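Exported gluconolactonase (Xanthomonas campestris pv. campestris, PDB 3DR2) catalyses the hydrolysis of gluconolactone to gluconate, as a calcium-binding six-bladed beta-propeller of the SMP-30 family that forms a dimer. Local coordinates at residues A51-E54 against A55-T58; G71-E74 against D75-D79. All coordinates share one frame; numbering follows the deposited sequence.

Contact 1: residues A51-E54 against A55-T58; sequences AWWE and AQRT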
ATOM      1  N   ALA A  51      -5.673   5.313  17.900  1.00 13.14           N
ATOM      2  CA  ALA A  51      -6.513   6.085  18.799  1.00 13.63           C
ATOM      3  C   ALA A  51      -7.549   5.164  19.428  1.00 16.92           C
ATOM      4  O   ALA A  51      -8.241   4.419  18.729  1.00 14.94           O
ATOM      5  CB  ALA A  51      -7.208   7.203  18.035  1.00 14.38           C
ATOM      6  N   TRP A  52      -7.654   5.214  20.751  1.00 13.67           N
ATOM      7  CA  TRP A  52      -8.618   4.381  21.455  1.00 15.10           C
ATOM      8  C   TRP A  52      -9.998   5.021  21.385  1.00 14.15           C
ATOM      9  O   TRP A  52     -10.173   6.184  21.745  1.00 16.44           O
ATOM     10  CB  TRP A  52      -8.198   4.195  22.915  1.00 17.74           C
ATOM     11  CG  TRP A  52      -9.218   3.441  23.715  1.00 18.76           C
ATOM     12  CD1 TRP A  52     -10.093   3.960  24.624  1.00 20.33           C
ATOM     13  CD2 TRP A  52      -9.503   2.038  23.638  1.00 19.27           C
ATOM     14  NE1 TRP A  52     -10.906   2.970  25.118  1.00 18.92           N
ATOM     15  CE2 TRP A  52     -10.566   1.781  24.530  1.00 19.56           C
ATOM     16  CE3 TRP A  52      -8.965   0.976  22.901  1.00 18.49           C
ATOM     17  CZ2 TRP A  52     -11.106   0.498  24.707  1.00 20.04           C
ATOM     18  CZ3 TRP A  52      -9.502  -0.300  23.075  1.00 20.77           C
ATOM     19  CH2 TRP A  52     -10.563  -0.525  23.973  1.00 19.94           C
ATOM     20  N   TRP A  53     -10.969   4.241  20.922  1.00 14.99           N
ATOM     21  CA  TRP A  53     -12.347   4.688  20.757  1.00 15.40           C
ATOM     22  C   TRP A  53     -13.208   3.996  21.812  1.00 17.87           C
ATOM     23  O   TRP A  53     -13.713   2.896  21.589  1.00 17.57           O
ATOM     24  CB  TRP A  53     -12.811   4.306  19.349  1.00 16.05           C
ATOM     25  CG  TRP A  53     -14.072   4.954  18.886  1.00 17.36           C
ATOM     26  CD1 TRP A  53     -14.738   5.993  19.476  1.00 17.38           C
ATOM     27  CD2 TRP A  53     -14.795   4.640  17.689  1.00 17.97           C
ATOM     28  NE1 TRP A  53     -15.830   6.345  18.715  1.00 19.82           N
ATOM     29  CE2 TRP A  53     -15.886   5.531  17.613  1.00 19.91           C
ATOM     30  CE3 TRP A  53     -14.623   3.691  16.672  1.00 19.00           C
ATOM     31  CZ2 TRP A  53     -16.805   5.503  16.558  1.00 22.02           C
ATOM     32  CZ3 TRP A  53     -15.538   3.663  15.622  1.00 19.27           C
ATOM     33  CH2 TRP A  53     -16.614   4.565  15.576  1.00 22.70           C
ATOM     34  N   GLU A  54     -13.367   4.649  22.960  1.00 17.75           N
ATOM     35  CA  GLU A  54     -14.139   4.101  24.072  1.00 18.77           C
ATOM     36  C   GLU A  54     -15.555   3.659  23.708  1.00 19.81           C
ATOM     37  O   GLU A  54     -15.977   2.550  24.057  1.00 20.49           O
ATOM     38  CB  GLU A  54     -14.202   5.120  25.213  1.00 20.23           C
ATOM     39  CG  GLU A  54     -15.013   4.666  26.424  1.00 22.49           C
ATOM     40  CD  GLU A  54     -14.343   3.568  27.242  1.00 24.13           C
ATOM     41  OE1 GLU A  54     -13.265   3.072  26.859  1.00 23.41           O
ATOM     42  OE2 GLU A  54     -14.910   3.194  28.291  1.00 27.63           O
ATOM     43  N   ALA A  55     -16.288   4.519  23.011  1.00 19.93           N
ATOM     44  CA  ALA A  55     -17.661   4.209  22.622  1.00 21.47           C
ATOM     45  C   ALA A  55     -17.819   2.861  21.911  1.00 21.55           C
ATOM     46  O   ALA A  55     -18.863   2.213  22.018  1.00 23.03           O
ATOM     47  CB  ALA A  55     -18.209   5.323  21.743  1.00 22.56           C
ATOM     48  N   GLN A  56     -16.787   2.433  21.194  1.00 20.64           N
ATOM     49  CA  GLN A  56     -16.842   1.167  20.470  1.00 20.82           C
ATOM     50  C   GLN A  56     -15.810   0.159  20.972  1.00 18.56           C
ATOM     51  O   GLN A  56     -15.632  -0.904  20.365  1.00 19.80           O
ATOM     52  CB  GLN A  56     -16.621   1.422  18.972  1.00 21.73           C
ATOM     53  CG  GLN A  56     -17.600   2.416  18.353  1.00 23.10           C
ATOM     54  CD  GLN A  56     -18.443   1.790  17.260  1.00 25.39           C
ATOM     55  OE1 GLN A  56     -19.272   2.457  16.634  1.00 26.77           O
ATOM     56  NE2 GLN A  56     -18.233   0.503  17.019  1.00 27.30           N
ATOM     57  N   ARG A  57     -15.150   0.494  22.079  1.00 17.14           N
ATOM     58  CA  ARG A  57     -14.100  -0.338  22.670  1.00 19.81           C
ATOM     59  C   ARG A  57     -13.236  -0.922  21.571  1.00 17.56           C
ATOM     60  O   ARG A  57     -12.959  -2.127  21.529  1.00 16.96           O
ATOM     61  CB  ARG A  57     -14.697  -1.447  23.543  1.00 22.20           C
ATOM     62  CG  ARG A  57     -15.407  -0.903  24.785  1.00 24.37           C
ATOM     63  CD  ARG A  57     -15.474  -1.937  25.908  1.00 25.92           C
ATOM     64  NE  ARG A  57     -14.156  -2.238  26.470  1.00 25.07           N
ATOM     65  CZ  ARG A  57     -13.495  -1.463  27.324  1.00 24.02           C
ATOM     66  NH1 ARG A  57     -14.021  -0.317  27.742  1.00 26.15           N
ATOM     67  NH2 ARG A  57     -12.294  -1.830  27.758  1.00 25.13           N
ATOM     68  N   THR A  58     -12.797  -0.031  20.690  1.00 15.82           N
ATOM     69  CA  THR A  58     -11.988  -0.397  19.538  1.00 16.18           C
ATOM     70  C   THR A  58     -10.741   0.471  19.402  1.00 15.12           C
ATOM     71  O   THR A  58     -10.790   1.673  19.659  1.00 14.30           O
ATOM     72  CB  THR A  58     -12.820  -0.228  18.245  1.00 17.86           C
ATOM     73  OG1 THR A  58     -13.963  -1.094  18.291  1.00 17.37           O
ATOM     74  CG2 THR A  58     -11.982  -0.541  17.011  1.00 16.79           C
TER
HETATM   75  O   HOH W   1     -12.097   1.495  29.001  1.00 29.50           O

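Contact 2: residues G71-E74 against D75-D79; sequences GWRE and DGTVD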
ATOM      1  N   GLY A  71     -10.000  -1.109  12.548  1.00 14.58           N
ATOM      2  CA  GLY A  71     -10.483  -1.125  13.913  1.00 15.06           C
ATOM      3  C   GLY A  71     -10.255  -2.474  14.575  1.00 16.26           C
ATOM      4  O   GLY A  71     -10.755  -3.499  14.108  1.00 14.82           O
ATOM      5  N   TRP A  72      -9.491  -2.472  15.662  1.00 14.21           N
ATOM      6  CA  TRP A  72      -9.206  -3.694  16.406  1.00 15.96           C
ATOM      7  C   TRP A  72     -10.251  -3.849  17.504  1.00 15.50           C
ATOM      8  O   TRP A  72     -10.412  -2.953  18.332  1.00 14.81           O
ATOM      9  CB  TRP A  72      -7.821  -3.612  17.046  1.00 13.82           C
ATOM     10  CG  TRP A  72      -7.504  -4.763  17.951  1.00 14.58           C
ATOM     11  CD1 TRP A  72      -7.077  -6.008  17.584  1.00 15.55           C
ATOM     12  CD2 TRP A  72      -7.597  -4.775  19.380  1.00 15.45           C
ATOM     13  NE1 TRP A  72      -6.895  -6.796  18.700  1.00 15.91           N
ATOM     14  CE2 TRP A  72      -7.207  -6.064  19.815  1.00 16.85           C
ATOM     15  CE3 TRP A  72      -7.973  -3.823  20.338  1.00 17.52           C
ATOM     16  CZ2 TRP A  72      -7.181  -6.424  21.168  1.00 16.83           C
ATOM     17  CZ3 TRP A  72      -7.946  -4.183  21.685  1.00 18.35           C
ATOM     18  CH2 TRP A  72      -7.551  -5.475  22.083  1.00 18.18           C
ATOM     19  N   ARG A  73     -10.960  -4.979  17.491  1.00 15.41           N
ATOM     20  CA  ARG A  73     -11.986  -5.281  18.490  1.00 17.43           C
ATOM     21  C   ARG A  73     -11.311  -6.104  19.590  1.00 16.73           C
ATOM     22  O   ARG A  73     -10.349  -6.820  19.333  1.00 18.65           O
ATOM     23  CB  ARG A  73     -13.124  -6.090  17.862  1.00 18.02           C
ATOM     24  CG  ARG A  73     -13.596  -5.596  16.497  1.00 19.65           C
ATOM     25  CD  ARG A  73     -14.008  -4.127  16.486  1.00 20.68           C
ATOM     26  NE  ARG A  73     -14.701  -3.804  15.237  1.00 19.14           N
ATOM     27  CZ  ARG A  73     -15.325  -2.657  14.984  1.00 19.85           C
ATOM     28  NH1 ARG A  73     -15.347  -1.684  15.893  1.00 19.13           N
ATOM     29  NH2 ARG A  73     -15.969  -2.496  13.831  1.00 17.09           N
ATOM     30  N   GLU A  74     -11.823  -6.028  20.810  1.00 19.22           N
ATOM     31  CA  GLU A  74     -11.191  -6.742  21.910  1.00 20.75           C
ATOM     32  C   GLU A  74     -11.132  -8.269  21.811  1.00 22.24           C
ATOM     33  O   GLU A  74     -10.393  -8.906  22.560  1.00 23.94           O
ATOM     34  CB  GLU A  74     -11.820  -6.296  23.231  1.00 22.28           C
ATOM     35  CG  GLU A  74     -11.628  -4.797  23.476  1.00 21.82           C
ATOM     36  CD  GLU A  74     -12.079  -4.354  24.849  1.00 22.79           C
ATOM     37  OE1 GLU A  74     -13.265  -4.554  25.180  1.00 24.35           O
ATOM     38  OE2 GLU A  74     -11.244  -3.798  25.598  1.00 21.09           O
ATOM     39  N   ASP A  75     -11.887  -8.861  20.889  1.00 21.83           N
ATOM     40  CA  ASP A  75     -11.841 -10.311  20.731  1.00 21.24           C
ATOM     41  C   ASP A  75     -10.788 -10.674  19.680  1.00 20.74           C
ATOM     42  O   ASP A  75     -10.639 -11.837  19.291  1.00 19.45           O
ATOM     43  CB  ASP A  75     -13.223 -10.857  20.345  1.00 22.02           C
ATOM     44  CG  ASP A  75     -13.616 -10.520  18.927  1.00 24.09           C
ATOM     45  OD1 ASP A  75     -13.240  -9.434  18.442  1.00 25.44           O
ATOM     46  OD2 ASP A  75     -14.319 -11.343  18.304  1.00 28.28           O
ATOM     47  N   GLY A  76     -10.049  -9.659  19.229  1.00 20.14           N
ATOM     48  CA  GLY A  76      -8.993  -9.875  18.254  1.00 17.69           C
ATOM     49  C   GLY A  76      -9.360  -9.567  16.820  1.00 18.21           C
ATOM     50  O   GLY A  76      -8.490  -9.509  15.947  1.00 18.50           O
ATOM     51  N   THR A  77     -10.649  -9.383  16.568  1.00 15.63           N
ATOM     52  CA  THR A  77     -11.125  -9.083  15.225  1.00 18.23           C
ATOM     53  C   THR A  77     -10.632  -7.718  14.772  1.00 18.88           C
ATOM     54  O   THR A  77     -10.494  -6.804  15.585  1.00 16.25           O
ATOM     55  CB  THR A  77     -12.660  -9.051  15.173  1.00 18.95           C
ATOM     56  OG1 THR A  77     -13.179 -10.327  15.557  1.00 20.84           O
ATOM     57  CG2 THR A  77     -13.140  -8.710  13.768  1.00 18.42           C
ATOM     58  N   VAL A  78     -10.339  -7.601  13.479  1.00 16.44           N
ATOM     59  CA  VAL A  78      -9.924  -6.329  12.904  1.00 15.84           C
ATOM     60  C   VAL A  78     -10.842  -6.113  11.707  1.00 16.01           C
ATOM     61  O   VAL A  78     -10.921  -6.960  10.808  1.00 15.03           O
ATOM     62  CB  VAL A  78      -8.447  -6.333  12.436  1.00 15.57           C
ATOM     63  CG1 VAL A  78      -8.098  -4.972  11.828  1.00 17.28           C
ATOM     64  CG2 VAL A  78      -7.520  -6.619  13.613  1.00 19.31           C
ATOM     65  N   ASP A  79     -11.552  -4.990  11.717  1.00 16.32           N
ATOM     66  CA  ASP A  79     -12.479  -4.638  10.650  1.00 16.33           C
ATOM     67  C   ASP A  79     -12.019  -3.370   9.946  1.00 16.39           C
ATOM     68  O   ASP A  79     -11.293  -2.564  10.517  1.00 14.72           O
ATOM     69  CB  ASP A  79     -13.878  -4.382  11.220  1.00 19.53           C
ATOM     70  CG  ASP A  79     -14.483  -5.608  11.855  1.00 21.36           C
ATOM     71  OD1 ASP A  79     -14.500  -6.656  11.182  1.00 20.14           O
ATOM     72  OD2 ASP A  79     -14.945  -5.523  13.016  1.00 24.34           O
TER
HETATM   73  O   HOH W   2      -6.006  -9.079  17.065  1.00 18.02           O

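Contact 1: residues A51-E54 against A55-T58
Gln-56 lays its aliphatic chain over one face of the Trp-53 indole: CG sits 3.4 Å from the centroid of the six-membered ring, straight along the ring normal, a textbook CH-pi contact. The two side chains run side by side in the same direction, and the amide plane is tilted only 27° from the ring, so OE1 overhangs the rim beside CH2. Trp-53 CG, anti to the backbone N (chi1 -166°), carries the indole alongside the turn, within reach of Gln-56, while NE1 is bound by the carbonyl of Gln-97; Ala-55 CB fills in obliquely beside the pyrrole part.

The backbone beneath is a tight hairpin between strands 47-53 and 58-63 of one propeller blade. Trp-53 N donates to Thr-58 O over 2.9 Å. Trp-53 O accepts from both Thr-58 N and Gln-56 N, which arrive from opposite faces of its carbonyl plane. With Arg-57 and Thr-58 both facing Trp-53, this is a G1 beta bulge, and Arg-57 takes the left-handed backbone conformation at the bulge; its N also bonds Glu-54 O.

On the other side of the turn the Arg-57 guanidinium has Trp-52 CZ2 4.0 Å above its centre, the two planes 69° apart. Glu-54 OE1 receives Trp-52 NE1 at 2.9 Å, nearly in the indole plane, and the bend at chi2 of Glu-54 turns the carboxylate back to that edge. The same oxygen is 3.6 Å from Arg-57 NH1, but well out of the guanidinium plane, so charge alone acts there directly; a water bonded to both OE1 and NH1 bridges the gap. Arg-57 NE is held more firmly by Glu-74.

Contact 2: residues G71-E74 against D75-D79
Gly-71 and Asp-79 form an antiparallel hydrogen-bonded pair, Trp-72 and Val-78 the non-hydrogen-bonded pair next to it, and a type I turn from Arg-73 to Gly-76 reverses the chain, closed by Gly-76 N bonding to Arg-73 O at 2.9 Å. Arg-73 N meets Thr-77 O almost straight, at 2.7 Å. Between that bond and the paired bonds of Gly-71 and Asp-79, Val-78 CA directs a C-H at Gly-71 O.

Arg-73 reaches across the hairpin to Asp-79. With CG anti to the carbonyl carbon it lies against Thr-77 CB, and the bend at chi2 turns the rest of the chain towards Asp-79. Arg-73 NE donates to the anti lone pair of Asp-79 OD2 over 2.8 Å, in the guanidinium plane, and NH2 adds a weak bond to the same oxygen. The two planes stand 60° apart and OD2 takes both N-H bonds, while NH1 is bound to Thr-58 OG1.

Trp-72 and Val-78 share the other face of the sheet, where CG2 of the valine touches the indole edge at CD1, 4.0 Å away. Trp-72 NE1 is tied through one water, lying in the ring plane, to Gly-76 O.

At the bend, Asp-75 OD1 accepts from Thr-77 N at 3.2 Å, the donor lying above the carboxylate plane. Gly-76 has phi 99°, where a side chain would be jammed against the preceding carbonyl O. The whole is a 3:5 beta hairpin, a type I turn with a G1 bulge at Gly-76 overlapped by an Asx turn at Asp-75, joining strands 68-73 and 78-83 of a propeller blade.

From the N terminus, strand 47-53, which carries the calcium ligand Glu-48, lies on the inner side of its blade, and contact 1 closes its turn into strand 58-63. The chain returns along 58-63, turns back into 68-73, and contact 2 closes the hairpin after that, to 78-83, at the same end of the sheet as contact 1. The two loops lie in series, neither nested nor crossed, in the same antiparallel sheet, and their centres are about 11 Å apart. Side chains join them: Arg-57 NE forms a salt bridge with Glu-74 OE1 at 2.8 Å, and Thr-58 CG2 packs on Gly-71 CA. Arg-290 pairs with Glu-74 OE2 and touches Trp-52, which ties both turns to strand 290-295.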